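Local coordinates for protein hypothetical sugar kinase (Cytophaga hutchinsonii, PDB 3R8E) that probably transfers a phosphate group from a nucleotide to a sugar, as a putative sugar kinase of the ROK family with a ribonuclease H-like fold, at residues G134-Y137 with K142-Q145; L181-K186 with I248-V253; V225-A230 with A239-I244. All coordinates share one frame; numbering follows the deposited sequence.

Contact 1 (G134-Y137 with K142-Q145); sequences GEYY and KRMQ
Y136 and R143 meet twice, once through the backbone and once through their side chains. The amide of R143 donates to the carbonyl of Y136, N to O 2.7 Å, lying in the carbonyl plane on a lone pair. K142 CA comes within 3.3 Å of the same oxygen as a CA-H...O contact, a polarised C-H supplementing the stronger bond. Y136 lays its ring along the returning chain because chi1 (178°) points CG directly away from the backbone N. The carbonyl oxygen of M144 sits at the ring edge, in plane, 3.2 Å from CD1 of Y136, where the weakly positive ring hydrogens suit an oxygen. A tyrosine fits here because its flat ring packs against R143 and the M144 carbonyl, and also touches F147 of strand 147-152, while Y136 OH lies 3.7 Å from R143 NH1.

The contact folds the loop after helix 127-138, which leads to strand 147-152 of the ribonuclease H-like fold, back on the helix's last turn. R143 has a positive phi of 73°, a left-handed backbone conformation that helps redirect the chain.

Its side chain, bent at chi2, folds back over the helix end. The guanidinium lays one face against CE1 of Y137, offset toward the rim, and R143 NH2 lies 3.7 Å from that carbon; the two planes are 67° apart, so this is no parallel stack. Arginine suits such a place, since its long chain and flat head can pack on aromatic carbon while its N-H groups face water. One water donates to Y137 O and weakly accepts from R143 NE; another is hydrogen-bonded to Y137 OH and accepts only weakly from R143 NH1. E135, further back on the helix, instead sends OE2 to the amide of L304.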
loop_
_atom_site.group_PDB
_atom_site.type_symbol
_atom_site.label_atom_id
_atom_site.label_comp_id
_atom_site.label_asym_id
_atom_site.label_seq_id
_atom_site.Cartn_x
_atom_site.Cartn_y
_atom_site.Cartn_z
ATOM N N GLY A 134 12.765 -15.518 -2.318
ATOM C CA GLY A 134 12.979 -16.966 -2.288
ATOM C C GLY A 134 11.928 -17.692 -3.106
ATOM O O GLY A 134 12.252 -18.567 -3.917
ATOM N N GLU A 135 10.657 -17.297 -2.920
ATOM C CA GLU A 135 9.517 -17.852 -3.653
ATOM C C GLU A 135 9.636 -17.514 -5.132
ATOM O O GLU A 135 9.370 -18.366 -5.971
ATOM C CB GLU A 135 8.192 -17.328 -3.076
ATOM C CG GLU A 135 7.740 -18.057 -1.815
ATOM C CD GLU A 135 7.309 -19.510 -1.952
ATOM O OE1 GLU A 135 7.045 -19.967 -3.088
ATOM O OE2 GLU A 135 7.196 -20.184 -0.905
ATOM N N TYR A 136 10.095 -16.290 -5.446
ATOM C CA TYR A 136 10.275 -15.818 -6.815
ATOM C C TYR A 136 11.329 -16.645 -7.567
ATOM O O TYR A 136 11.137 -16.939 -8.744
ATOM C CB TYR A 136 10.671 -14.327 -6.807
ATOM C CG TYR A 136 10.936 -13.751 -8.184
ATOM C CD1 TYR A 136 9.887 -13.396 -9.026
ATOM C CD2 TYR A 136 12.237 -13.566 -8.646
ATOM C CE1 TYR A 136 10.125 -12.853 -10.288
ATOM C CE2 TYR A 136 12.487 -13.042 -9.913
ATOM C CZ TYR A 136 11.427 -12.693 -10.734
ATOM O OH TYR A 136 11.665 -12.168 -11.983
ATOM N N TYR A 137 12.429 -17.027 -6.904
ATOM C CA TYR A 137 13.466 -17.784 -7.609
ATOM C C TYR A 137 13.297 -19.290 -7.545
ATOM O O TYR A 137 13.743 -19.976 -8.472
ATOM C CB TYR A 137 14.862 -17.439 -7.058
ATOM C CG TYR A 137 15.378 -16.069 -7.446
ATOM C CD1 TYR A 137 15.312 -15.622 -8.765
ATOM C CD2 TYR A 137 16.005 -15.250 -6.513
ATOM C CE1 TYR A 137 15.799 -14.369 -9.131
ATOM C CE2 TYR A 137 16.506 -13.998 -6.869
ATOM C CZ TYR A 137 16.398 -13.560 -8.179
ATOM O OH TYR A 137 16.884 -12.322 -8.530
ATOM N N LYS A 142 7.598 -19.814 -9.252
ATOM C CA LYS A 142 8.832 -19.101 -9.558
ATOM C C LYS A 142 8.683 -18.247 -10.822
ATOM O O LYS A 142 8.002 -18.639 -11.783
ATOM C CB LYS A 142 10.049 -20.036 -9.658
ATOM C CG LYS A 142 9.994 -21.102 -10.738
ATOM C CD LYS A 142 11.376 -21.704 -10.965
ATOM C CE LYS A 142 11.394 -22.653 -12.135
ATOM N NZ LYS A 142 12.771 -23.130 -12.433
ATOM N N ARG A 143 9.273 -17.041 -10.763
ATOM C CA ARG A 143 9.314 -16.023 -11.817
ATOM C C ARG A 143 7.955 -15.311 -12.022
ATOM O O ARG A 143 7.855 -14.450 -12.901
ATOM C CB ARG A 143 9.880 -16.558 -13.150
ATOM C CG ARG A 143 11.346 -16.999 -13.079
ATOM C CD ARG A 143 12.317 -15.830 -13.031
ATOM N NE ARG A 143 13.687 -16.270 -12.768
ATOM C CZ ARG A 143 14.747 -15.468 -12.758
ATOM N NH1 ARG A 143 14.609 -14.169 -13.003
ATOM N NH2 ARG A 143 15.954 -15.957 -12.508
HETATM N N MSE A 144 6.946 -15.598 -11.168
HETATM C CA MSE A 144 5.680 -14.847 -11.158
HETATM C C MSE A 144 6.091 -13.405 -10.873
HETATM O O MSE A 144 6.776 -13.162 -9.877
HETATM C CB MSE A 144 4.739 -15.411 -10.092
HETATM C CG MSE A 144 3.394 -14.700 -10.032
HETATM SE SE MSE A 144 2.075 -15.760 -9.078
HETATM C CE MSE A 144 2.850 -15.872 -7.367
ATOM N N GLN A 145 5.793 -12.480 -11.796
ATOM C CA GLN A 145 6.333 -11.124 -11.754
ATOM C C GLN A 145 5.790 -10.222 -10.649
ATOM O O GLN A 145 6.553 -9.422 -10.103
ATOM C CB GLN A 145 6.129 -10.429 -13.109
ATOM C CG GLN A 145 6.936 -11.063 -14.254
ATOM C CD GLN A 145 8.434 -11.002 -14.055
ATOM O OE1 GLN A 145 9.086 -11.981 -13.675
ATOM N NE2 GLN A 145 9.022 -9.865 -14.346
HETATM O O HOH W 1 14.592 -18.954 -10.860
HETATM O O HOH W 2 16.537 -11.840 -11.296
#

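Contact 2 (L181-K186 with I248-V253); sequences LTTRGK and IGESLV
T183 and E250 make the one direct hydrogen bond between the loop and the helix: the hydroxyl OG1 of T183 donates to OE1 of E250 at 2.7 Å. It meets that oxygen on the syn side, 26° out of the carboxylate plane. With T183 OG1 set between the backbone N and the carbonyl carbon (chi1 55°), CG2 also faces the carboxylate, 3.4 Å from OE1 of E250. E250 is extended beyond CG, long enough to span the gap from the helix.

OE1 has further partners. A water donates to it and accepts from the amide of T183, and NH1 of R184 approaches at 3.5 Å from E250 OE1 as a long salt bridge, the oxygen lying at the guanidinium edge. E250 OE2 takes a bond from another water, which in turn accepts weakly from R184 NH1. These neighbours would probably favour the ionised carboxylate.

The loop is braced from within by a type I turn from T182 to G185. T182 OG1 accepts from R184 N, an ST turn, and donates to K186 O at 2.9 Å; T182 N reaches K186 O from the opposite face of its plane. A threonine suits T182 because one hydroxyl can both accept and donate. The positive phi of G185 (94°) would press a side chain against the preceding carbonyl oxygen, which calls for glycine. At the start of the loop, a water that donates to L181 O is also hydrogen-bonded to S251 OG, 2.9 Å from the water oxygen.

In the dimer, L181 N bonds N254 of the second subunit, whose L181 packs on E250. Within the chain, helix 189-192 offers Q191 to T182 and R184, while on helix 235-259 I248 and L252 pack on strand 147-152 and helix 274-288.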
loop_
_atom_site.group_PDB
_atom_site.type_symbol
_atom_site.label_atom_id
_atom_site.label_comp_id
_atom_site.label_asym_id
_atom_site.label_seq_id
_atom_site.Cartn_x
_atom_site.Cartn_y
_atom_site.Cartn_z
ATOM N N LEU A 181 -3.862 -1.414 10.469
ATOM C CA LEU A 181 -5.055 -1.415 11.307
ATOM C C LEU A 181 -6.179 -2.171 10.615
ATOM O O LEU A 181 -6.370 -2.020 9.404
ATOM C CB LEU A 181 -5.510 0.024 11.636
ATOM C CG LEU A 181 -4.482 0.950 12.293
ATOM C CD1 LEU A 181 -5.022 2.369 12.386
ATOM C CD2 LEU A 181 -4.076 0.444 13.687
ATOM N N THR A 182 -6.930 -2.972 11.386
ATOM C CA THR A 182 -8.057 -3.757 10.874
ATOM C C THR A 182 -9.381 -3.016 11.122
ATOM O O THR A 182 -9.377 -1.946 11.733
ATOM C CB THR A 182 -8.083 -5.154 11.533
ATOM O OG1 THR A 182 -8.394 -5.015 12.919
ATOM C CG2 THR A 182 -6.783 -5.920 11.355
ATOM N N THR A 183 -10.521 -3.615 10.701
ATOM C CA THR A 183 -11.870 -3.063 10.923
ATOM C C THR A 183 -12.270 -3.185 12.404
ATOM O O THR A 183 -13.350 -2.729 12.786
ATOM C CB THR A 183 -12.913 -3.751 10.030
ATOM O OG1 THR A 183 -12.860 -5.158 10.252
ATOM C CG2 THR A 183 -12.740 -3.421 8.553
ATOM N N ARG A 184 -11.412 -3.830 13.221
ATOM C CA ARG A 184 -11.588 -4.009 14.663
ATOM C C ARG A 184 -10.764 -2.958 15.440
ATOM O O ARG A 184 -10.938 -2.811 16.653
ATOM C CB ARG A 184 -11.184 -5.437 15.081
ATOM C CG ARG A 184 -12.279 -6.493 14.900
ATOM C CD ARG A 184 -12.286 -7.140 13.522
ATOM N NE ARG A 184 -13.093 -8.363 13.496
ATOM C CZ ARG A 184 -13.506 -8.973 12.388
ATOM N NH1 ARG A 184 -13.213 -8.469 11.195
ATOM N NH2 ARG A 184 -14.225 -10.085 12.463
ATOM N N GLY A 185 -9.885 -2.241 14.732
ATOM C CA GLY A 185 -9.027 -1.207 15.300
ATOM C C GLY A 185 -7.648 -1.685 15.716
ATOM O O GLY A 185 -6.721 -0.875 15.822
ATOM N N LYS A 186 -7.509 -3.000 15.985
ATOM C CA LYS A 186 -6.255 -3.643 16.382
ATOM C C LYS A 186 -5.432 -3.954 15.137
ATOM O O LYS A 186 -5.988 -3.962 14.034
ATOM C CB LYS A 186 -6.540 -4.924 17.182
ATOM N N ILE A 248 -8.042 -11.612 7.294
ATOM C CA ILE A 248 -6.919 -11.571 6.337
ATOM C C ILE A 248 -7.394 -10.946 5.009
ATOM O O ILE A 248 -6.705 -10.078 4.461
ATOM C CB ILE A 248 -6.260 -12.967 6.115
ATOM C CG1 ILE A 248 -5.715 -13.548 7.448
ATOM C CG2 ILE A 248 -5.127 -12.889 5.073
ATOM C CD1 ILE A 248 -5.393 -15.069 7.385
ATOM N N GLY A 249 -8.571 -11.367 4.541
ATOM C CA GLY A 249 -9.172 -10.850 3.312
ATOM C C GLY A 249 -9.409 -9.351 3.349
ATOM O O GLY A 249 -9.102 -8.654 2.377
ATOM N N GLU A 250 -9.901 -8.833 4.498
ATOM C CA GLU A 250 -10.149 -7.402 4.678
ATOM C C GLU A 250 -8.851 -6.589 4.599
ATOM O O GLU A 250 -8.861 -5.514 4.001
ATOM C CB GLU A 250 -10.871 -7.127 5.991
ATOM C CG GLU A 250 -12.357 -7.425 5.921
ATOM C CD GLU A 250 -13.125 -7.175 7.201
ATOM O OE1 GLU A 250 -12.497 -6.845 8.235
ATOM O OE2 GLU A 250 -14.367 -7.310 7.168
ATOM N N SER A 251 -7.728 -7.114 5.144
ATOM C CA SER A 251 -6.438 -6.417 5.034
ATOM C C SER A 251 -5.884 -6.526 3.607
ATOM O O SER A 251 -5.304 -5.560 3.103
ATOM C CB SER A 251 -5.433 -6.945 6.051
ATOM O OG SER A 251 -5.654 -6.309 7.300
ATOM N N LEU A 252 -6.104 -7.676 2.936
ATOM C CA LEU A 252 -5.666 -7.851 1.546
ATOM C C LEU A 252 -6.421 -6.890 0.618
ATOM O O LEU A 252 -5.819 -6.394 -0.327
ATOM C CB LEU A 252 -5.799 -9.311 1.067
ATOM C CG LEU A 252 -4.659 -10.240 1.519
ATOM C CD1 LEU A 252 -5.057 -11.705 1.398
ATOM C CD2 LEU A 252 -3.359 -9.959 0.750
ATOM N N VAL A 253 -7.702 -6.562 0.930
ATOM C CA VAL A 253 -8.474 -5.566 0.160
ATOM C C VAL A 253 -7.694 -4.241 0.154
ATOM O O VAL A 253 -7.499 -3.636 -0.905
ATOM C CB VAL A 253 -9.911 -5.389 0.726
ATOM C CG1 VAL A 253 -10.553 -4.078 0.247
ATOM C CG2 VAL A 253 -10.788 -6.587 0.363
HETATM O O HOH W 3 -6.072 -3.466 7.126
HETATM O O HOH W 4 -10.020 -5.432 8.687
HETATM O O HOH W 5 -15.486 -8.364 9.441
#

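Contact 3 (V225-A230 with A239-I244); sequences VIADHA and AVWADI
W241 reaches across to I226, A227 and A230, and nearly all of the contact between the successive helices 223-231 and 235-259 is made by its indole. Its polar part is a single weak hydrogen bond: NE1 of W241 donates to the carbonyl O of I226 at 3.3 Å. That carbonyl also accepts the helical bond from A230 N, so the indole N-H shares an acceptor already in use. Tryptophan suits the place: the indole is presented edge-on to the helix backbone, with its N-H on that edge.

The apolar contacts gather round the same ring. I226 CG2, anti to the backbone N, lies 3.8 Å from CE2 of W241, and A230 CB stands at the ring edge, 3.8 Å from CD1. Alanines at 227 and 230 are small enough to let the indole come close to the helix backbone. The axes of segments 225-230 and 239-244 nonetheless stay 10.6 Å apart at their closest, at an angle of 116°, consistent with an indole set between them.

Helix 194-207 borders the pair, with T201 touching I226 and V240 and L197 touching W241. Helix 274-288 adds Y276 against A230 and F277 against W241.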
loop_
_atom_site.group_PDB
_atom_site.type_symbol
_atom_site.label_atom_id
_atom_site.label_comp_id
_atom_site.label_asym_id
_atom_site.label_seq_id
_atom_site.Cartn_x
_atom_site.Cartn_y
_atom_site.Cartn_z
ATOM N N VAL A 225 -3.347 -28.369 15.221
ATOM C CA VAL A 225 -4.408 -29.046 15.979
ATOM C C VAL A 225 -5.787 -28.451 15.606
ATOM O O VAL A 225 -6.714 -29.217 15.340
ATOM C CB VAL A 225 -4.139 -29.021 17.513
ATOM C CG1 VAL A 225 -5.369 -29.436 18.315
ATOM C CG2 VAL A 225 -2.952 -29.911 17.874
ATOM N N ILE A 226 -5.909 -27.104 15.541
ATOM C CA ILE A 226 -7.172 -26.431 15.192
ATOM C C ILE A 226 -7.554 -26.771 13.724
ATOM O O ILE A 226 -8.741 -26.928 13.428
ATOM C CB ILE A 226 -7.115 -24.896 15.475
ATOM C CG1 ILE A 226 -6.754 -24.634 16.964
ATOM C CG2 ILE A 226 -8.453 -24.205 15.129
ATOM C CD1 ILE A 226 -6.087 -23.280 17.275
ATOM N N ALA A 227 -6.551 -26.955 12.840
ATOM C CA ALA A 227 -6.766 -27.345 11.443
ATOM C C ALA A 227 -7.211 -28.813 11.351
ATOM O O ALA A 227 -8.136 -29.120 10.596
ATOM C CB ALA A 227 -5.497 -27.128 10.631
ATOM N N ASP A 228 -6.571 -29.713 12.139
ATOM C CA ASP A 228 -6.896 -31.147 12.163
ATOM C C ASP A 228 -8.339 -31.389 12.622
ATOM O O ASP A 228 -9.017 -32.241 12.050
ATOM C CB ASP A 228 -5.907 -31.932 13.046
ATOM C CG ASP A 228 -4.524 -32.133 12.437
ATOM O OD1 ASP A 228 -4.382 -31.969 11.199
ATOM O OD2 ASP A 228 -3.585 -32.461 13.195
ATOM N N HIS A 229 -8.819 -30.613 13.611
ATOM C CA HIS A 229 -10.187 -30.713 14.117
ATOM C C HIS A 229 -11.192 -30.117 13.125
ATOM O O HIS A 229 -12.324 -30.596 13.059
ATOM C CB HIS A 229 -10.310 -30.052 15.495
ATOM C CG HIS A 229 -9.700 -30.867 16.592
ATOM N ND1 HIS A 229 -8.328 -30.995 16.721
ATOM C CD2 HIS A 229 -10.296 -31.566 17.586
ATOM C CE1 HIS A 229 -8.137 -31.770 17.775
ATOM N NE2 HIS A 229 -9.291 -32.130 18.333
ATOM N N ALA A 230 -10.777 -29.097 12.341
ATOM C CA ALA A 230 -11.619 -28.482 11.310
ATOM C C ALA A 230 -11.838 -29.472 10.156
ATOM O O ALA A 230 -12.939 -29.538 9.605
ATOM C CB ALA A 230 -10.978 -27.194 10.800
ATOM N N ALA A 239 -15.453 -22.345 12.230
ATOM C CA ALA A 239 -15.888 -20.960 12.444
ATOM C C ALA A 239 -14.706 -20.051 12.789
ATOM O O ALA A 239 -14.685 -18.900 12.346
ATOM C CB ALA A 239 -16.934 -20.900 13.547
ATOM N N VAL A 240 -13.721 -20.572 13.560
ATOM C CA VAL A 240 -12.504 -19.837 13.935
ATOM C C VAL A 240 -11.709 -19.499 12.661
ATOM O O VAL A 240 -11.378 -18.328 12.460
ATOM C CB VAL A 240 -11.644 -20.602 14.981
ATOM C CG1 VAL A 240 -10.223 -20.044 15.066
ATOM C CG2 VAL A 240 -12.306 -20.579 16.355
ATOM N N TRP A 241 -11.454 -20.503 11.789
ATOM C CA TRP A 241 -10.710 -20.289 10.543
ATOM C C TRP A 241 -11.479 -19.378 9.583
ATOM O O TRP A 241 -10.856 -18.558 8.911
ATOM C CB TRP A 241 -10.340 -21.611 9.853
ATOM C CG TRP A 241 -9.317 -22.427 10.591
ATOM C CD1 TRP A 241 -9.478 -23.694 11.069
ATOM C CD2 TRP A 241 -7.976 -22.036 10.934
ATOM N NE1 TRP A 241 -8.322 -24.122 11.678
ATOM C CE2 TRP A 241 -7.393 -23.114 11.636
ATOM C CE3 TRP A 241 -7.211 -20.874 10.719
ATOM C CZ2 TRP A 241 -6.082 -23.067 12.129
ATOM C CZ3 TRP A 241 -5.908 -20.833 11.199
ATOM C CH2 TRP A 241 -5.357 -21.920 11.894
ATOM N N ALA A 242 -12.827 -19.482 9.556
ATOM C CA ALA A 242 -13.675 -18.622 8.725
ATOM C C ALA A 242 -13.541 -17.144 9.147
ATOM O O ALA A 242 -13.473 -16.272 8.282
ATOM C CB ALA A 242 -15.126 -19.067 8.814
ATOM N N ASP A 243 -13.467 -16.871 10.472
ATOM C CA ASP A 243 -13.315 -15.512 10.995
ATOM C C ASP A 243 -11.910 -14.974 10.682
ATOM O O ASP A 243 -11.788 -13.827 10.245
ATOM C CB ASP A 243 -13.605 -15.451 12.502
ATOM C CG ASP A 243 -13.858 -14.037 12.987
ATOM O OD1 ASP A 243 -14.949 -13.496 12.700
ATOM O OD2 ASP A 243 -12.957 -13.462 13.634
ATOM N N ILE A 244 -10.864 -15.823 10.858
ATOM C CA ILE A 244 -9.461 -15.494 10.544
ATOM C C ILE A 244 -9.367 -15.128 9.048
ATOM O O ILE A 244 -8.754 -14.109 8.706
ATOM C CB ILE A 244 -8.509 -16.672 10.947
ATOM C CG1 ILE A 244 -8.403 -16.848 12.495
ATOM C CG2 ILE A 244 -7.119 -16.579 10.288
ATOM C CD1 ILE A 244 -7.741 -15.669 13.322
#

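How the contacts relate
Contact 3 is fully buried, and its chemistry is mainly hydrocarbon and indole with one weak bond; contacts 1 and 2 are partly buried and use charged side chains and bridging waters. Contact 1 is local, closing a short turn between a helix and the next strand, whereas contact 2 brings together segments 62 residues apart at their closest ends and borders the second subunit. Contacts 2 and 3 share helix 235-259, contact 3 being nested within the loop that contact 2 closes, and a weak ion pair of R184 with D243 joins them. Contact 1 stands apart, its centre about 26 Å from that of contact 2 and about 29 Å from that of contact 3.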